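Ps01740 (Pseudomonas sp. UW4, PDB 5UIF) is a tautomerase-superfamily homologue of cis-3-chloroacrylic acid dehalogenase and probably acts as a hydrolytic dehalogenase. Local coordinates at residues Tyr3-Val8 against Val41-Leu46; His77-Ala82 against Val100-Ile105; Thr25-Arg30 against Arg81-Val86. One frame throughout, in Å; residues are numbered along the deposited sequence.

Contact 1: Tyr3-Val8 against Val41-Leu46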
loop_
_atom_site.group_PDB
_atom_site.type_symbol
_atom_site.label_atom_id
_atom_site.label_comp_id
_atom_site.label_asym_id
_atom_site.label_seq_id
_atom_site.Cartn_x
_atom_site.Cartn_y
_atom_site.Cartn_z
ATOM N N TYR A 3 5.221 7.564 5.157
ATOM C CA TYR A 3 6.257 6.901 4.372
ATOM C C TYR A 3 6.363 5.430 4.760
ATOM O O TYR A 3 6.448 5.098 5.942
ATOM C CB TYR A 3 7.608 7.596 4.558
ATOM C CG TYR A 3 7.703 8.950 3.893
ATOM C CD1 TYR A 3 7.269 10.098 4.544
ATOM C CD2 TYR A 3 8.231 9.081 2.616
ATOM C CE1 TYR A 3 7.357 11.338 3.939
ATOM C CE2 TYR A 3 8.323 10.316 2.003
ATOM C CZ TYR A 3 7.885 11.441 2.668
ATOM O OH TYR A 3 7.975 12.673 2.061
ATOM N N GLU A 4 6.357 4.553 3.761
ATOM C CA GLU A 4 6.416 3.117 4.005
ATOM C C GLU A 4 7.622 2.484 3.319
ATOM O O GLU A 4 7.862 2.712 2.134
ATOM C CB GLU A 4 5.129 2.442 3.528
ATOM C CG GLU A 4 3.870 2.976 4.193
ATOM C CD GLU A 4 2.603 2.377 3.614
ATOM O OE1 GLU A 4 2.264 1.232 3.981
ATOM O OE2 GLU A 4 1.945 3.051 2.796
ATOM N N CYS A 5 8.376 1.687 4.070
ATOM C CA CYS A 5 9.564 1.029 3.538
ATOM C C CYS A 5 9.378 -0.483 3.461
ATOM O O CYS A 5 9.132 -1.140 4.473
ATOM C CB CYS A 5 10.787 1.363 4.394
ATOM S SG CYS A 5 12.357 0.763 3.725
ATOM N N GLN A 6 9.498 -1.029 2.254
ATOM C CA GLN A 6 9.347 -2.464 2.043
ATOM C C GLN A 6 10.645 -3.099 1.561
ATOM O O GLN A 6 11.102 -2.831 0.451
ATOM C CB GLN A 6 8.230 -2.745 1.036
ATOM C CG GLN A 6 6.828 -2.610 1.603
ATOM C CD GLN A 6 5.758 -2.963 0.590
ATOM O OE1 GLN A 6 6.014 -3.002 -0.614
ATOM N NE2 GLN A 6 4.549 -3.225 1.074
ATOM N N THR A 7 11.237 -3.940 2.403
ATOM C CA THR A 7 12.459 -4.651 2.046
ATOM C C THR A 7 12.327 -6.138 2.347
ATOM O O THR A 7 11.377 -6.566 3.001
ATOM C CB THR A 7 13.687 -4.099 2.799
ATOM O OG1 THR A 7 13.527 -4.321 4.206
ATOM C CG2 THR A 7 13.857 -2.610 2.540
ATOM N N VAL A 8 13.285 -6.923 1.863
ATOM C CA VAL A 8 13.330 -8.347 2.164
ATOM C C VAL A 8 13.776 -8.546 3.610
ATOM O O VAL A 8 14.658 -7.835 4.093
ATOM C CB VAL A 8 14.278 -9.099 1.200
ATOM C CG1 VAL A 8 14.429 -10.560 1.607
ATOM C CG2 VAL A 8 13.770 -8.994 -0.228
ATOM N N VAL A 41 6.550 7.055 9.803
ATOM C CA VAL A 41 7.368 6.151 9.001
ATOM C C VAL A 41 7.153 4.700 9.422
ATOM O O VAL A 41 7.316 4.353 10.592
ATOM C CB VAL A 41 8.867 6.492 9.109
ATOM C CG1 VAL A 41 9.688 5.568 8.220
ATOM C CG2 VAL A 41 9.110 7.947 8.738
ATOM N N LEU A 42 6.787 3.857 8.462
ATOM C CA LEU A 42 6.521 2.449 8.738
ATOM C C LEU A 42 7.515 1.542 8.019
ATOM O O LEU A 42 7.965 1.850 6.917
ATOM C CB LEU A 42 5.094 2.085 8.326
ATOM C CG LEU A 42 3.986 3.063 8.719
ATOM C CD1 LEU A 42 2.641 2.567 8.212
ATOM C CD2 LEU A 42 3.951 3.280 10.226
ATOM N N PHE A 43 7.850 0.420 8.650
ATOM C CA PHE A 43 8.762 -0.548 8.052
ATOM C C PHE A 43 8.121 -1.927 7.952
ATOM O O PHE A 43 7.672 -2.490 8.950
ATOM C CB PHE A 43 10.062 -0.630 8.856
ATOM C CG PHE A 43 10.923 0.594 8.741
ATOM C CD1 PHE A 43 10.785 1.642 9.637
ATOM C CD2 PHE A 43 11.870 0.699 7.736
ATOM C CE1 PHE A 43 11.576 2.769 9.531
ATOM C CE2 PHE A 43 12.664 1.824 7.625
ATOM C CZ PHE A 43 12.517 2.860 8.524
ATOM N N LYS A 44 8.084 -2.463 6.737
ATOM C CA LYS A 44 7.516 -3.781 6.491
ATOM C C LYS A 44 8.527 -4.682 5.793
ATOM O O LYS A 44 9.227 -4.249 4.877
ATOM C CB LYS A 44 6.241 -3.667 5.654
ATOM C CG LYS A 44 5.047 -3.135 6.427
ATOM C CD LYS A 44 3.996 -2.550 5.502
ATOM C CE LYS A 44 4.508 -1.290 4.822
ATOM N NZ LYS A 44 3.534 -0.758 3.832
ATOM N N GLU A 45 8.604 -5.934 6.232
ATOM C CA GLU A 45 9.537 -6.886 5.644
ATOM C C GLU A 45 8.825 -7.928 4.788
ATOM O O GLU A 45 7.714 -8.355 5.101
ATOM C CB GLU A 45 10.354 -7.584 6.734
ATOM C CG GLU A 45 11.405 -6.699 7.381
ATOM C CD GLU A 45 12.329 -7.471 8.300
ATOM O OE1 GLU A 45 11.954 -8.585 8.724
ATOM O OE2 GLU A 45 13.433 -6.967 8.597
ATOM N N LEU A 46 9.479 -8.327 3.703
ATOM C CA LEU A 46 8.952 -9.356 2.817
ATOM C C LEU A 46 9.651 -10.684 3.074
ATOM O O LEU A 46 10.852 -10.719 3.345
ATOM C CB LEU A 46 9.124 -8.945 1.353
ATOM C CG LEU A 46 8.438 -7.648 0.922
ATOM C CD1 LEU A 46 8.916 -7.223 -0.456
ATOM C CD2 LEU A 46 6.930 -7.815 0.938
HETATM O O HOH W 1 14.125 -5.013 6.562
HETATM O O HOH W 2 11.935 -2.507 5.959
#

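Contact 2: His77-Ala82 against Val100-Ile105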
loop_
_atom_site.group_PDB
_atom_site.type_symbol
_atom_site.label_atom_id
_atom_site.label_comp_id
_atom_site.label_asym_id
_atom_site.label_seq_id
_atom_site.Cartn_x
_atom_site.Cartn_y
_atom_site.Cartn_z
ATOM N N HIS A 77 10.884 16.279 -6.159
ATOM C CA HIS A 77 12.141 15.729 -6.657
ATOM C C HIS A 77 13.234 15.778 -5.596
ATOM O O HIS A 77 14.036 14.849 -5.475
ATOM C CB HIS A 77 12.594 16.486 -7.907
ATOM C CG HIS A 77 13.948 16.082 -8.401
ATOM N ND1 HIS A 77 14.157 14.951 -9.161
ATOM C CD2 HIS A 77 15.164 16.657 -8.239
ATOM C CE1 HIS A 77 15.443 14.848 -9.447
ATOM N NE2 HIS A 77 16.075 15.870 -8.900
ATOM N N ALA A 78 13.259 16.865 -4.832
ATOM C CA ALA A 78 14.231 17.030 -3.759
ATOM C C ALA A 78 14.032 15.967 -2.684
ATOM O O ALA A 78 14.996 15.463 -2.109
ATOM C CB ALA A 78 14.129 18.422 -3.157
ATOM N N ILE A 79 12.774 15.630 -2.422
ATOM C CA ILE A 79 12.447 14.586 -1.459
ATOM C C ILE A 79 12.851 13.219 -2.002
ATOM O O ILE A 79 13.447 12.412 -1.289
ATOM C CB ILE A 79 10.945 14.581 -1.116
ATOM C CG1 ILE A 79 10.531 15.929 -0.526
ATOM C CG2 ILE A 79 10.623 13.458 -0.143
ATOM C CD1 ILE A 79 9.056 16.031 -0.209
ATOM N N LEU A 80 12.527 12.972 -3.269
ATOM C CA LEU A 80 12.877 11.719 -3.935
ATOM C C LEU A 80 14.378 11.457 -3.903
ATOM O O LEU A 80 14.820 10.371 -3.523
ATOM C CB LEU A 80 12.393 11.734 -5.388
ATOM C CG LEU A 80 10.907 11.488 -5.650
ATOM C CD1 LEU A 80 10.569 11.797 -7.097
ATOM C CD2 LEU A 80 10.548 10.052 -5.318
ATOM N N ARG A 81 15.151 12.461 -4.304
ATOM C CA ARG A 81 16.604 12.349 -4.389
ATOM C C ARG A 81 17.255 12.077 -3.040
ATOM O O ARG A 81 18.091 11.181 -2.912
ATOM C CB ARG A 81 17.194 13.625 -4.992
ATOM C CG ARG A 81 17.766 13.439 -6.382
ATOM C CD ARG A 81 18.994 12.547 -6.341
ATOM N NE ARG A 81 19.332 12.031 -7.661
ATOM C CZ ARG A 81 19.138 10.774 -8.042
ATOM N NH1 ARG A 81 18.615 9.897 -7.195
ATOM N NH2 ARG A 81 19.471 10.391 -9.268
ATOM N N ALA A 82 16.866 12.859 -2.039
ATOM C CA ALA A 82 17.465 12.777 -0.713
ATOM C C ALA A 82 17.229 11.417 -0.063
ATOM O O ALA A 82 18.149 10.822 0.496
ATOM C CB ALA A 82 16.925 13.888 0.175
ATOM N N VAL A 100 11.895 4.670 -5.105
ATOM C CA VAL A 100 11.246 5.638 -4.228
ATOM C C VAL A 100 10.140 6.381 -4.972
ATOM O O VAL A 100 10.343 6.849 -6.092
ATOM C CB VAL A 100 12.256 6.658 -3.660
ATOM C CG1 VAL A 100 11.564 7.623 -2.707
ATOM C CG2 VAL A 100 13.398 5.941 -2.958
ATOM N N ALA A 101 8.972 6.483 -4.346
ATOM C CA ALA A 101 7.835 7.170 -4.951
ATOM C C ALA A 101 7.154 8.109 -3.960
ATOM O O ALA A 101 6.823 7.716 -2.841
ATOM C CB ALA A 101 6.836 6.159 -5.493
ATOM N N VAL A 102 6.950 9.354 -4.379
ATOM C CA VAL A 102 6.269 10.346 -3.554
ATOM C C VAL A 102 5.033 10.873 -4.277
ATOM O O VAL A 102 5.138 11.703 -5.181
ATOM C CB VAL A 102 7.198 11.523 -3.195
ATOM C CG1 VAL A 102 6.457 12.548 -2.351
ATOM C CG2 VAL A 102 8.433 11.022 -2.462
ATOM N N VAL A 103 3.863 10.389 -3.875
ATOM C CA VAL A 103 2.619 10.752 -4.547
ATOM C C VAL A 103 1.851 11.842 -3.802
ATOM O O VAL A 103 1.948 11.968 -2.580
ATOM C CB VAL A 103 1.701 9.527 -4.726
ATOM C CG1 VAL A 103 2.354 8.508 -5.649
ATOM C CG2 VAL A 103 1.377 8.903 -3.379
ATOM N N ASP A 104 1.087 12.630 -4.552
ATOM C CA ASP A 104 0.276 13.694 -3.976
ATOM C C ASP A 104 -1.066 13.171 -3.484
ATOM O O ASP A 104 -1.754 12.433 -4.189
ATOM C CB ASP A 104 0.049 14.815 -4.994
ATOM C CG ASP A 104 1.234 15.750 -5.105
ATOM O OD1 ASP A 104 2.046 15.798 -4.157
ATOM O OD2 ASP A 104 1.352 16.441 -6.139
ATOM N N ILE A 105 -1.427 13.556 -2.267
ATOM C CA ILE A 105 -2.739 13.247 -1.718
ATOM C C ILE A 105 -3.473 14.543 -1.406
ATOM O O ILE A 105 -2.964 15.377 -0.655
ATOM C CB ILE A 105 -2.644 12.392 -0.440
ATOM C CG1 ILE A 105 -1.876 11.098 -0.716
ATOM C CG2 ILE A 105 -4.033 12.089 0.103
ATOM C CD1 ILE A 105 -2.540 10.199 -1.734
#

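Contact 3: Thr25-Arg30 against Arg81-Val86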
loop_
_atom_site.group_PDB
_atom_site.type_symbol
_atom_site.label_atom_id
_atom_site.label_comp_id
_atom_site.label_asym_id
_atom_site.label_seq_id
_atom_site.Cartn_x
_atom_site.Cartn_y
_atom_site.Cartn_z
ATOM N N THR A 25 12.156 11.891 8.032
ATOM C CA THR A 25 11.410 12.930 8.734
ATOM C C THR A 25 12.043 14.302 8.522
ATOM O O THR A 25 11.354 15.270 8.206
ATOM C CB THR A 25 11.327 12.642 10.245
ATOM O OG1 THR A 25 10.813 11.320 10.454
ATOM C CG2 THR A 25 10.419 13.652 10.935
ATOM N N SER A 26 13.361 14.375 8.690
ATOM C CA SER A 26 14.096 15.622 8.509
ATOM C C SER A 26 13.979 16.153 7.083
ATOM O O SER A 26 13.820 17.356 6.870
ATOM C CB SER A 26 15.569 15.426 8.870
ATOM O OG SER A 26 16.310 16.611 8.640
ATOM N N ILE A 27 14.061 15.248 6.113
ATOM C CA ILE A 27 13.973 15.613 4.704
ATOM C C ILE A 27 12.592 16.165 4.360
ATOM O O ILE A 27 12.472 17.148 3.626
ATOM C CB ILE A 27 14.290 14.404 3.799
ATOM C CG1 ILE A 27 15.744 13.972 3.986
ATOM C CG2 ILE A 27 14.029 14.738 2.338
ATOM C CD1 ILE A 27 16.051 12.599 3.431
ATOM N N HIS A 28 11.551 15.541 4.903
ATOM C CA HIS A 28 10.182 15.964 4.627
ATOM C C HIS A 28 9.839 17.300 5.282
ATOM O O HIS A 28 9.267 18.182 4.641
ATOM C CB HIS A 28 9.186 14.900 5.090
ATOM C CG HIS A 28 7.757 15.263 4.828
ATOM N ND1 HIS A 28 7.120 14.968 3.642
ATOM C CD2 HIS A 28 6.846 15.908 5.594
ATOM C CE1 HIS A 28 5.877 15.411 3.691
ATOM N NE2 HIS A 28 5.685 15.986 4.863
ATOM N N THR A 29 10.183 17.441 6.560
ATOM C CA THR A 29 9.871 18.652 7.315
ATOM C C THR A 29 10.562 19.884 6.737
ATOM O O THR A 29 10.090 21.008 6.905
ATOM C CB THR A 29 10.272 18.513 8.798
ATOM O OG1 THR A 29 11.666 18.193 8.890
ATOM C CG2 THR A 29 9.457 17.421 9.475
ATOM N N ARG A 30 11.682 19.664 6.057
ATOM C CA ARG A 30 12.453 20.755 5.473
ATOM C C ARG A 30 11.877 21.211 4.136
ATOM O O ARG A 30 11.657 22.403 3.918
ATOM C CB ARG A 30 13.909 20.330 5.290
ATOM C CG ARG A 30 14.751 21.324 4.510
ATOM C CD ARG A 30 16.073 20.706 4.100
ATOM N NE ARG A 30 15.897 19.670 3.087
ATOM C CZ ARG A 30 16.563 18.520 3.070
ATOM N NH1 ARG A 30 17.454 18.252 4.015
ATOM N NH2 ARG A 30 16.338 17.636 2.109
ATOM N N ARG A 81 15.151 12.461 -4.304
ATOM C CA ARG A 81 16.604 12.349 -4.389
ATOM C C ARG A 81 17.255 12.077 -3.040
ATOM O O ARG A 81 18.091 11.181 -2.912
ATOM C CB ARG A 81 17.194 13.625 -4.992
ATOM C CG ARG A 81 17.766 13.439 -6.382
ATOM C CD ARG A 81 18.994 12.547 -6.341
ATOM N NE ARG A 81 19.332 12.031 -7.661
ATOM C CZ ARG A 81 19.138 10.774 -8.042
ATOM N NH1 ARG A 81 18.615 9.897 -7.195
ATOM N NH2 ARG A 81 19.471 10.391 -9.268
ATOM N N ALA A 82 16.866 12.859 -2.039
ATOM C CA ALA A 82 17.465 12.777 -0.713
ATOM C C ALA A 82 17.229 11.417 -0.063
ATOM O O ALA A 82 18.149 10.822 0.496
ATOM C CB ALA A 82 16.925 13.888 0.175
ATOM N N ILE A 83 15.995 10.930 -0.141
ATOM C CA ILE A 83 15.644 9.630 0.420
ATOM C C ILE A 83 16.438 8.510 -0.250
ATOM O O ILE A 83 16.952 7.613 0.419
ATOM C CB ILE A 83 14.134 9.346 0.277
ATOM C CG1 ILE A 83 13.325 10.301 1.157
ATOM C CG2 ILE A 83 13.818 7.902 0.640
ATOM C CD1 ILE A 83 11.826 10.117 1.038
ATOM N N THR A 84 16.545 8.578 -1.574
ATOM C CA THR A 84 17.273 7.575 -2.344
ATOM C C THR A 84 18.757 7.551 -1.982
ATOM O O THR A 84 19.331 6.484 -1.757
ATOM C CB THR A 84 17.132 7.820 -3.859
ATOM O OG1 THR A 84 15.744 7.923 -4.202
ATOM C CG2 THR A 84 17.766 6.685 -4.646
ATOM N N ASP A 85 19.370 8.731 -1.926
ATOM C CA ASP A 85 20.781 8.854 -1.570
ATOM C C ASP A 85 21.052 8.325 -0.167
ATOM O O ASP A 85 22.055 7.652 0.071
ATOM C CB ASP A 85 21.236 10.312 -1.669
ATOM C CG ASP A 85 21.463 10.758 -3.100
ATOM O OD1 ASP A 85 21.760 9.896 -3.955
ATOM O OD2 ASP A 85 21.347 11.972 -3.371
ATOM N N VAL A 86 20.148 8.636 0.756
ATOM C CA VAL A 86 20.289 8.222 2.146
ATOM C C VAL A 86 20.195 6.705 2.299
ATOM O O VAL A 86 21.023 6.094 2.976
ATOM C CB VAL A 86 19.226 8.899 3.040
ATOM C CG1 VAL A 86 19.027 8.121 4.334
ATOM C CG2 VAL A 86 19.617 10.342 3.328
#

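Contact 1: Tyr3-Val8 against Val41-Leu46
Tyr3 O takes the backbone N-H of Leu42 at 2.8 Å, and Cys5 O takes that of Lys44, also at 2.8 Å and nearly straight (175°). Returning bonds run from Cys5 N to Leu42 O (2.9 Å) and from Thr7 N to Lys44 O (3.2 Å), and Leu46 N to Thr7 O closes the parallel ladder. Glu4 and Lys44 form a salt bridge over one face, OE1 to NZ; the modelled separation is too short to be trusted. The lysine reaches it by a bend at chi3 (-67°), which turns CE back toward Glu4. Across the other face, a water joins Thr7 OG1 to Glu45 OE2, donating to the latter at 2.9 Å. The two strands are the ends of a beta-alpha-beta unit whose helix 14-32 covers the Tyr3, Cys5 and Phe43 face; the Glu4 and Lys44 face meets Gln6 of the second subunit. With SG anti to its backbone N (chi1 -173°), Cys5 lays its sulfur beside the Phe43 ring, 5.0 Å from the centroid, in an oblique sulfur-aromatic contact. Cys5 CB also packs on the ring, 3.6 Å from Phe43 CD2, and Leu12 touches both residues.

Contact 2: His77-Ala82 against Val100-Ile105
Leu80 and Ile79 sit on a helical segment that runs over the strand of Val100 and Val102 nearly antiparallel to it, the axes 8.4 Å apart at their closest and 156° apart in direction. Most of the contact falls to one branch of Leu80. Its CG stands anti to the carbonyl carbon, beside the backbone N (chi1 -77°), and from there CD2 drops between the two valines. That methyl lies 3.7 Å from Val100 CG1 and equally far, 3.7 Å, from Val102 CG2, so both valines of this face lean on the same carbon. Between them CD2 meets main chain, Val100 O (3.3 Å) and Ala101 CA (4.0 Å); the methyl of Ala101 points to the other face of the sheet. Leu80 and Val102 lie alongside each other, pointing opposite ways, where CD2 meets CG2. Helix 73-91 is the connection of a beta-alpha-beta crossover that leaves strand 61-68 and enters strand 98-105, its parallel neighbour in the sheet, and here the helix lies back over the strand it leads into. One residue earlier, Ile79 reaches the strand with its CG2 branch, 4.0 Å from Val102 CG2, the two side chains crossing at about a right angle. Val102 CG2 is thus shared between Leu80 and Ile79, whereas Val100 goes on to touch Ile83 and Thr84 of the same helix. No hydrogen bond spans the two segments; polar ties come from Arg76, which forms a salt bridge with Asp104 and a hydrogen bond to Val102 O. Val100 and Ala101 pair in an antiparallel ladder with a strand of the third subunit, so the sheet continues across the interface, and Leu80 also packs on Ser108 of that subunit.

Contact 3: Thr25-Arg30 against Arg81-Val86
Ile27 of one helix presses its side chain onto Ala82 of the other, where the two helices that back the four-stranded sheet of this beta-alpha-beta, tautomerase-type fold lie side by side. Their segments run almost antiparallel, 166° between directions, with the axes 10.1 Å apart at closest approach. Ile27 does nearly all the touching. Its CG1 lies beside the backbone N and CD1 continues the chain outward, anti to CA (chi2 165°), which carries that methyl across to the other helix. There CD1 comes within 3.6 Å of Ala82 CB. The second branch closes on the same target, CG2 standing 3.7 Å from Ala82 CB, so the alanine methyl is met by both arms of the isoleucine. Around this point CD1 also has Ile83 CG1 at 4.2 Å and Val86 CG2 at 4.2 Å, two longer contacts that widen the apolar patch. Ile83 continues inward to Val100 and Ile63 of the sheet, while Val86 also rests on Leu20 and Ser23 of helix 14-32. On the exposed side, Arg30 bends at chi3 (69°), and one face of its guanidinium covers Ile27 CA of its own helix, 4.0 Å from the plane and displaced toward the rim of the group. The group then meets the second helix with its edge, near its plane, Arg30 NH2 lying 4.3 Å from Ala82 CB.

How the contacts relate
Contacts 1 and 2 are buried and contact 3 only partly so, with Arg30 on its exposed side. Contact 1 joins neighbouring strands through main-chain hydrogen bonds and a charged pair; contacts 2 and 3 are apolar and without hydrogen bonds between their segments. Those two share helix 73-91, which turns Leu80 and Ile79 to the strand and Ala82 to helix 14-32, while Ile83 touches both. Helix 14-32 lies between the two strands of contact 1 in sequence. Tyr3 ties all three together: its OH probably hydrogen-bonds His28 ND1, and its ring end packs on Ile79 and Ile83. Both edge strands, 40-46 and 98-105, continue the sheet into other subunits.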